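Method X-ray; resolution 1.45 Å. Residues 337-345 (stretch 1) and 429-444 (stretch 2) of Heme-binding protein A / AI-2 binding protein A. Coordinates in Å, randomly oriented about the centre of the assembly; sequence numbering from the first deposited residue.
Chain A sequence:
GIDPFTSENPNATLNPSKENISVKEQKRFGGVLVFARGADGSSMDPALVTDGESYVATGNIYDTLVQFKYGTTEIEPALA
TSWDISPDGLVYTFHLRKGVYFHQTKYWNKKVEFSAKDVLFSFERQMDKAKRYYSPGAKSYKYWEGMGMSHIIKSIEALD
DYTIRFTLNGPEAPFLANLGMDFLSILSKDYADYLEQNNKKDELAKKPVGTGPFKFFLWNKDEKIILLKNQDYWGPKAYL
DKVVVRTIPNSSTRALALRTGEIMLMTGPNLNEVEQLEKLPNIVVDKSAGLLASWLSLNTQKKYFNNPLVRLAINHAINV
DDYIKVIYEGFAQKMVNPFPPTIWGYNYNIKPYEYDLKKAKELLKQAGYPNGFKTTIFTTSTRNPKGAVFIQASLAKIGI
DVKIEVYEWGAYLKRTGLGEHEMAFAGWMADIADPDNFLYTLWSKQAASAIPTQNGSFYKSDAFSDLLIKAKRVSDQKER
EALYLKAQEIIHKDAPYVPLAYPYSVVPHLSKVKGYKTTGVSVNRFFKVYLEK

Stretch 1 (337-345) NPFPPTIWG
Stretch 2, residues 429-444: MADIADPDNFLYTLWS

Apolar packing dominates this contact, which buries 557 Å² summed over both stretches. At its centre lie Phe 339 and Phe 438, whose CA atoms are 6.2 Å apart. Phe 339 (chi1 63°, p) sets CB over one face of the Phe 438 ring (chi1 -67°, m), 3.6 Å from the centroid and 17° off the normal, a CH-pi contact. The Phe 339 ring in turn receives Pro 435 CB over a face, 4.2 Å from its centroid.

Stretch 1 is irregular apart from a type I turn, Pro 340 to Ile 343, closed by Ile 343 N to Pro 340 O at 3.1 Å. The turn returns Ile 343 (m, t) opposite Ala 433, CA to CA 5.8 Å; its CD1 lies 3.5 Å from Phe 438 CE1.

Toward the polar edge, Pro 435 CD sits 3.7 Å from the centroid of the six-membered ring of Trp 344 (chi1 66°, chi2 -86°). Trp 344 NE1 donates weakly to Ala 433 O (3.3 Å, 128°), and water 2 links NE1 to Asp 434 OD2, 2.9 Å from each. Water 1 similarly bridges Pro 338 O (2.7 Å) and Trp 443 NE1 (2.8 Å). Asp 434 OD1 accepts from Asp 436 N at 2.9 Å, capping the turn into the helix.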

ATOM      1  N   ASN A 337      13.158  -0.943  12.790  1.00  4.01           N
ATOM      2  CA  ASN A 337      12.163   0.140  12.890  1.00  3.78           C
ATOM      3  C   ASN A 337      10.946  -0.147  12.032  1.00  3.27           C
ATOM      4  O   ASN A 337      10.947  -1.027  11.152  1.00  3.67           O
ATOM      5  CB  ASN A 337      12.798   1.484  12.488  1.00  3.96           C
ATOM      6  CG  ASN A 337      14.027   1.802  13.342  1.00  4.05           C
ATOM      7  OD1 ASN A 337      13.869   1.855  14.576  1.00  4.44           O
ATOM      8  ND2 ASN A 337      15.212   1.908  12.725  1.00  4.15           N
ATOM      9  N   PRO A 338       9.868   0.632  12.192  1.00  3.46           N
ATOM     10  CA  PRO A 338       8.640   0.318  11.438  1.00  3.73           C
ATOM     11  C   PRO A 338       8.716   0.499   9.944  1.00  3.96           C
ATOM     12  O   PRO A 338       7.855  -0.019   9.255  1.00  4.68           O
ATOM     13  CB  PRO A 338       7.586   1.240  12.006  1.00  3.90           C
ATOM     14  CG  PRO A 338       8.106   1.524  13.393  1.00  4.25           C
ATOM     15  CD  PRO A 338       9.606   1.612  13.269  1.00  4.07           C
ATOM     16  N   PHE A 339       9.717   1.199   9.436  1.00  4.20           N
ATOM     17  CA  PHE A 339       9.895   1.472   8.007  1.00  4.15           C
ATOM     18  C   PHE A 339      11.322   1.117   7.588  1.00  4.49           C
ATOM     19  O   PHE A 339      12.217   1.096   8.429  1.00  4.21           O
ATOM     20  CB  PHE A 339       9.507   2.908   7.673  1.00  4.12           C
ATOM     21  CG  PHE A 339      10.361   3.931   8.346  1.00  4.16           C
ATOM     22  CD1 PHE A 339      10.004   4.507   9.544  1.00  4.10           C
ATOM     23  CD2 PHE A 339      11.453   4.474   7.694  1.00  4.35           C
ATOM     24  CE1 PHE A 339      10.808   5.488  10.120  1.00  4.62           C
ATOM     25  CE2 PHE A 339      12.262   5.433   8.256  1.00  4.52           C
ATOM     26  CZ  PHE A 339      11.925   5.996   9.446  1.00  4.31           C
ATOM     27  N   PRO A 340      11.552   0.895   6.297  1.00  4.72           N
ATOM     28  CA  PRO A 340      12.852   0.382   5.844  1.00  4.86           C
ATOM     29  C   PRO A 340      13.901   1.488   5.717  1.00  5.38           C
ATOM     30  O   PRO A 340      13.556   2.667   5.534  1.00  4.82           O
ATOM     31  CB  PRO A 340      12.525  -0.271   4.512  1.00  4.85           C
ATOM     32  CG  PRO A 340      11.362   0.508   3.990  1.00  5.40           C
ATOM     33  CD  PRO A 340      10.536   0.779   5.241  1.00  4.95           C
ATOM     34  N   PRO A 341      15.182   1.086   5.696  1.00  5.46           N
ATOM     35  CA  PRO A 341      16.295   2.026   5.666  1.00  5.95           C
ATOM     36  C   PRO A 341      16.503   2.712   4.322  1.00  6.92           C
ATOM     37  O   PRO A 341      17.347   3.608   4.253  1.00  8.51           O
ATOM     38  CB  PRO A 341      17.498   1.195   6.105  1.00  6.20           C
ATOM     39  CG  PRO A 341      17.113  -0.171   5.870  1.00  5.84           C
ATOM     40  CD  PRO A 341      15.642  -0.284   6.006  1.00  5.49           C
ATOM     41  N   THR A 342      15.715   2.329   3.327  1.00  6.76           N
ATOM     42  CA  THR A 342      15.643   3.074   2.061  1.00  6.85           C
ATOM     43  C   THR A 342      14.920   4.411   2.224  1.00  8.07           C
ATOM     44  O   THR A 342      14.984   5.154   1.261  1.00 10.44           O
ATOM     45  CB  THR A 342      14.944   2.211   1.027  1.00  7.71           C
ATOM     46  OG1 THR A 342      13.819   1.562   1.683  1.00  8.86           O
ATOM     47  CG2 THR A 342      15.887   1.141   0.550  1.00  7.45           C
ATOM     48  N   ILE A 343      14.303   4.704   3.350  1.00  6.56           N
ATOM     49  CA  ILE A 343      13.676   5.980   3.590  1.00  6.71           C
ATOM     50  C   ILE A 343      14.549   6.734   4.597  1.00  6.68           C
ATOM     51  O   ILE A 343      15.011   6.196   5.594  1.00  6.83           O
ATOM     52  CB  ILE A 343      12.249   5.744   4.085  1.00  6.81           C
ATOM     53  CG1 ILE A 343      11.445   4.941   3.078  1.00  7.58           C
ATOM     54  CG2 ILE A 343      11.562   7.075   4.404  1.00  7.81           C
ATOM     55  CD1 ILE A 343      10.060   4.597   3.568  1.00  8.08           C
ATOM     56  N   TRP A 344      14.605   8.041   4.340  1.00  5.16           N
ATOM     57  CA  TRP A 344      15.256   8.907   5.278  1.00  4.94           C
ATOM     58  C   TRP A 344      14.646   8.905   6.672  1.00  5.46           C
ATOM     59  O   TRP A 344      13.453   8.598   6.835  1.00  5.37           O
ATOM     60  CB  TRP A 344      15.284  10.348   4.773  1.00  5.10           C
ATOM     61  CG  TRP A 344      13.942  11.058   4.645  1.00  4.97           C
ATOM     62  CD1 TRP A 344      13.109  11.003   3.571  1.00  5.84           C
ATOM     63  CD2 TRP A 344      13.258  11.800   5.655  1.00  5.33           C
ATOM     64  NE1 TRP A 344      11.970  11.755   3.804  1.00  5.88           N
ATOM     65  CE2 TRP A 344      12.050  12.257   5.074  1.00  5.37           C
ATOM     66  CE3 TRP A 344      13.545  12.155   6.985  1.00  5.31           C
ATOM     67  CZ2 TRP A 344      11.138  13.056   5.726  1.00  5.20           C
ATOM     68  CZ3 TRP A 344      12.589  12.989   7.624  1.00  5.79           C
ATOM     69  CH2 TRP A 344      11.415  13.366   7.025  1.00  5.38           C
ATOM     70  N   GLY A 345      15.440   9.213   7.699  1.00  5.93           N
ATOM     71  CA  GLY A 345      14.915   9.306   9.050  1.00  5.76           C
ATOM     72  C   GLY A 345      14.959   8.021   9.850  1.00  5.20           C
ATOM     73  O   GLY A 345      14.672   8.003  11.051  1.00  6.07           O
ATOM     74  N   MET A 429       3.842  -1.558   1.844  1.00  4.06           N
ATOM     75  CA  MET A 429       4.706  -0.961   0.819  1.00  3.96           C
ATOM     76  C   MET A 429       4.492   0.538   0.913  1.00  3.84           C
ATOM     77  O   MET A 429       3.358   1.042   0.888  1.00  3.72           O
ATOM     78  CB  MET A 429       4.193  -1.435  -0.537  1.00  4.70           C
ATOM     79  CG  MET A 429       4.757  -0.698  -1.732  1.00  5.32           C
ATOM     80  SD  MET A 429       6.559  -0.858  -1.855  1.00  5.37           S
ATOM     81  CE  MET A 429       6.935   0.379  -3.117  1.00  5.43           C
ATOM     82  N   ALA A 430       5.596   1.281   1.028  1.00  3.33           N
ATOM     83  CA  ALA A 430       5.520   2.740   0.995  1.00  3.35           C
ATOM     84  C   ALA A 430       4.670   3.236  -0.140  1.00  3.42           C
ATOM     85  O   ALA A 430       4.886   2.870  -1.293  1.00  3.26           O
ATOM     86  CB  ALA A 430       6.896   3.364   0.904  1.00  3.43           C
ATOM     87  N   ASP A 431       3.790   4.188   0.182  1.00  3.23           N
ATOM     88  CA  ASP A 431       3.114   4.977  -0.831  1.00  3.71           C
ATOM     89  C   ASP A 431       3.923   6.178  -1.284  1.00  3.65           C
ATOM     90  O   ASP A 431       3.752   6.653  -2.399  1.00  4.39           O
ATOM     91  CB  ASP A 431       1.722   5.453  -0.358  1.00  3.84           C
ATOM     92  CG  ASP A 431       0.889   4.278   0.144  1.00  4.06           C
ATOM     93  OD1 ASP A 431       0.662   3.321  -0.670  1.00  3.86           O
ATOM     94  OD2 ASP A 431       0.503   4.310   1.343  1.00  4.29           O
ATOM     95  N   ILE A 432       4.696   6.755  -0.362  1.00  3.72           N
ATOM     96  CA  ILE A 432       5.535   7.955  -0.502  1.00  4.22           C
ATOM     97  C   ILE A 432       6.800   7.647   0.295  1.00  4.37           C
ATOM     98  O   ILE A 432       6.748   6.882   1.246  1.00  3.76           O
ATOM     99  CB  ILE A 432       4.778   9.205  -0.028  1.00  4.48           C
ATOM    100  CG1 ILE A 432       4.585   9.227   1.477  1.00  4.86           C
ATOM    101  CG2 ILE A 432       3.512   9.377  -0.855  1.00  4.69           C
ATOM    102  CD1 ILE A 432       4.012  10.530   2.003  1.00  5.46           C
ATOM    103  N   ALA A 433       7.884   8.330  -0.074  1.00  4.99           N
ATOM    104  CA  ALA A 433       9.130   8.131   0.677  1.00  5.61           C
ATOM    105  C   ALA A 433       9.208   9.118   1.841  1.00  6.03           C
ATOM    106  O   ALA A 433       9.921  10.122   1.801  1.00  8.25           O
ATOM    107  CB  ALA A 433      10.354   8.240  -0.265  1.00  7.58           C
ATOM    108  N   ASP A 434       8.467   8.840   2.927  1.00  4.98           N
ATOM    109  CA  ASP A 434       8.331   9.789   4.017  1.00  4.84           C
ATOM    110  C   ASP A 434       7.953   8.912   5.196  1.00  4.02           C
ATOM    111  O   ASP A 434       6.976   8.158   5.161  1.00  3.60           O
ATOM    112  CB  ASP A 434       7.243  10.821   3.736  1.00  5.28           C
ATOM    113  CG  ASP A 434       7.277  11.975   4.721  1.00  6.15           C
ATOM    114  OD1 ASP A 434       7.018  11.708   5.897  1.00  4.86           O
ATOM    115  OD2 ASP A 434       7.529  13.122   4.255  1.00  7.79           O
ATOM    116  N   PRO A 435       8.649   9.041   6.323  1.00  3.82           N
ATOM    117  CA  PRO A 435       8.256   8.277   7.526  1.00  3.85           C
ATOM    118  C   PRO A 435       6.813   8.417   7.948  1.00  3.89           C
ATOM    119  O   PRO A 435       6.270   7.480   8.573  1.00  4.02           O
ATOM    120  CB  PRO A 435       9.253   8.751   8.605  1.00  4.12           C
ATOM    121  CG  PRO A 435      10.451   9.210   7.814  1.00  4.29           C
ATOM    122  CD  PRO A 435       9.858   9.860   6.614  1.00  3.98           C
ATOM    123  N   ASP A 436       6.207   9.547   7.663  1.00  3.51           N
ATOM    124  CA  ASP A 436       4.813   9.729   8.056  1.00  3.54           C
ATOM    125  C   ASP A 436       3.881   8.628   7.550  1.00  3.55           C
ATOM    126  O   ASP A 436       2.948   8.191   8.246  1.00  3.51           O
ATOM    127  CB  ASP A 436       4.303  11.088   7.569  1.00  3.92           C
ATOM    128  CG  ASP A 436       2.888  11.408   8.028  1.00  4.10           C
ATOM    129  OD1 ASP A 436       1.980  11.116   7.222  1.00  5.06           O
ATOM    130  OD2 ASP A 436       2.715  11.993   9.080  1.00  4.23           O
ATOM    131  N   ASN A 437       4.177   8.145   6.350  1.00  3.32           N
ATOM    132  CA  ASN A 437       3.329   7.157   5.631  1.00  3.64           C
ATOM    133  C   ASN A 437       3.360   5.800   6.359  1.00  4.11           C
ATOM    134  O   ASN A 437       2.484   4.958   6.049  1.00  3.94           O
ATOM    135  CB  ASN A 437       3.788   7.067   4.175  1.00  3.64           C
ATOM    136  CG  ASN A 437       3.034   6.020   3.348  1.00  3.52           C
ATOM    137  OD1 ASN A 437       3.654   5.023   2.927  1.00  3.76           O
ATOM    138  ND2 ASN A 437       1.767   6.201   3.100  1.00  3.72           N
ATOM    139  N   PHE A 438       4.389   5.542   7.177  1.00  3.73           N
ATOM    140  CA  PHE A 438       4.409   4.344   8.009  1.00  3.97           C
ATOM    141  C   PHE A 438       3.999   4.724   9.421  1.00  4.05           C
ATOM    142  O   PHE A 438       3.049   4.135  10.011  1.00  3.70           O
ATOM    143  CB  PHE A 438       5.764   3.597   8.045  1.00  4.17           C
ATOM    144  CG  PHE A 438       6.182   2.953   6.728  1.00  4.47           C
ATOM    145  CD1 PHE A 438       6.557   3.707   5.597  1.00  4.74           C
ATOM    146  CD2 PHE A 438       6.348   1.570   6.682  1.00  4.63           C
ATOM    147  CE1 PHE A 438       7.011   3.034   4.456  1.00  4.61           C
ATOM    148  CE2 PHE A 438       6.781   0.936   5.516  1.00  4.18           C
ATOM    149  CZ  PHE A 438       7.143   1.672   4.420  1.00  4.30           C
ATOM    150  N   LEU A 439       4.769   5.593  10.057  1.00  3.93           N
ATOM    151  CA  LEU A 439       4.575   5.862  11.457  1.00  4.05           C
ATOM    152  C   LEU A 439       3.196   6.451  11.753  1.00  3.96           C
ATOM    153  O   LEU A 439       2.540   6.008  12.705  1.00  4.10           O
ATOM    154  CB  LEU A 439       5.644   6.786  11.993  1.00  4.24           C
ATOM    155  CG  LEU A 439       7.086   6.276  11.827  1.00  4.20           C
ATOM    156  CD1 LEU A 439       8.047   7.381  12.267  1.00  4.87           C
ATOM    157  CD2 LEU A 439       7.290   5.004  12.638  1.00  4.49           C
ATOM    158  N   TYR A 440       2.712   7.417  11.002  1.00  3.91           N
ATOM    159  CA  TYR A 440       1.428   8.018  11.332  1.00  4.00           C
ATOM    160  C   TYR A 440       0.279   7.200  10.794  1.00  4.29           C
ATOM    161  O   TYR A 440      -0.715   6.892  11.496  1.00  4.87           O
ATOM    162  CB  TYR A 440       1.343   9.474  10.856  1.00  4.40           C
ATOM    163  CG  TYR A 440       0.232  10.241  11.561  1.00  4.87           C
ATOM    164  CD1 TYR A 440       0.478  10.701  12.838  1.00  5.55           C
ATOM    165  CD2 TYR A 440      -1.010  10.434  11.006  1.00  5.45           C
ATOM    166  CE1 TYR A 440      -0.496  11.368  13.562  1.00  6.69           C
ATOM    167  CE2 TYR A 440      -1.997  11.142  11.735  1.00  6.79           C
ATOM    168  CZ  TYR A 440      -1.673  11.563  12.995  1.00  6.75           C
ATOM    169  OH  TYR A 440      -2.567  12.297  13.833  1.00 11.63           O
ATOM    170  N   THR A 441       0.401   6.746   9.562  1.00  3.72           N
ATOM    171  CA  THR A 441      -0.711   6.045   8.952  1.00  4.08           C
ATOM    172  C   THR A 441      -0.988   4.711   9.622  1.00  4.00           C
ATOM    173  O   THR A 441      -2.134   4.256   9.599  1.00  4.15           O
ATOM    174  CB  THR A 441      -0.364   5.852   7.473  1.00  4.43           C
ATOM    175  OG1 THR A 441      -0.116   7.144   6.916  1.00  5.57           O
ATOM    176  CG2 THR A 441      -1.508   5.227   6.633  1.00  5.03           C
ATOM    177  N   LEU A 442       0.052   4.046  10.145  1.00  3.93           N
ATOM    178  CA  LEU A 442      -0.085   2.686  10.700  1.00  4.08           C
ATOM    179  C   LEU A 442      -0.003   2.593  12.195  1.00  4.39           C
ATOM    180  O   LEU A 442      -0.402   1.587  12.781  1.00  5.18           O
ATOM    181  CB  LEU A 442       0.930   1.684  10.112  1.00  4.39           C
ATOM    182  CG  LEU A 442       1.018   1.743   8.592  1.00  5.16           C
ATOM    183  CD1 LEU A 442       2.180   0.862   8.135  1.00  5.87           C
ATOM    184  CD2 LEU A 442      -0.259   1.345   7.878  1.00  6.41           C
ATOM    185  N   TRP A 443       0.574   3.583  12.856  1.00  3.96           N
ATOM    186  CA  TRP A 443       0.929   3.467  14.266  1.00  4.10           C
ATOM    187  C   TRP A 443       0.451   4.566  15.212  1.00  4.45           C
ATOM    188  O   TRP A 443       0.774   4.587  16.399  1.00  5.03           O
ATOM    189  CB  TRP A 443       2.456   3.269  14.442  1.00  3.97           C
ATOM    190  CG  TRP A 443       3.026   2.046  13.697  1.00  3.80           C
ATOM    191  CD1 TRP A 443       3.623   2.022  12.475  1.00  3.66           C
ATOM    192  CD2 TRP A 443       2.940   0.685  14.142  1.00  3.41           C
ATOM    193  NE1 TRP A 443       3.922   0.727  12.111  1.00  3.38           N
ATOM    194  CE2 TRP A 443       3.487  -0.114  13.126  1.00  3.52           C
ATOM    195  CE3 TRP A 443       2.447   0.082  15.302  1.00  3.64           C
ATOM    196  CZ2 TRP A 443       3.587  -1.485  13.271  1.00  3.92           C
ATOM    197  CZ3 TRP A 443       2.558  -1.305  15.411  1.00  3.89           C
ATOM    198  CH2 TRP A 443       3.117  -2.055  14.409  1.00  4.04           C
ATOM    199  N   SER A 444      -0.285   5.534  14.662  1.00  4.19           N
ATOM    200  CA  SER A 444      -0.742   6.675  15.468  1.00  4.42           C
ATOM    201  C   SER A 444      -2.075   6.406  16.180  1.00  4.97           C
ATOM    202  O   SER A 444      -2.887   5.554  15.747  1.00  5.20           O
ATOM    203  CB  SER A 444      -0.871   7.957  14.645  1.00  4.36           C
ATOM    204  OG  SER A 444      -1.879   7.825  13.691  1.00  4.01           O
TER
HETATM  205  O   HOH W   1       5.274  -0.542   9.976  1.00  6.28           O
HETATM  206  O   HOH W   2       9.868  13.327   2.485  1.00 13.18           O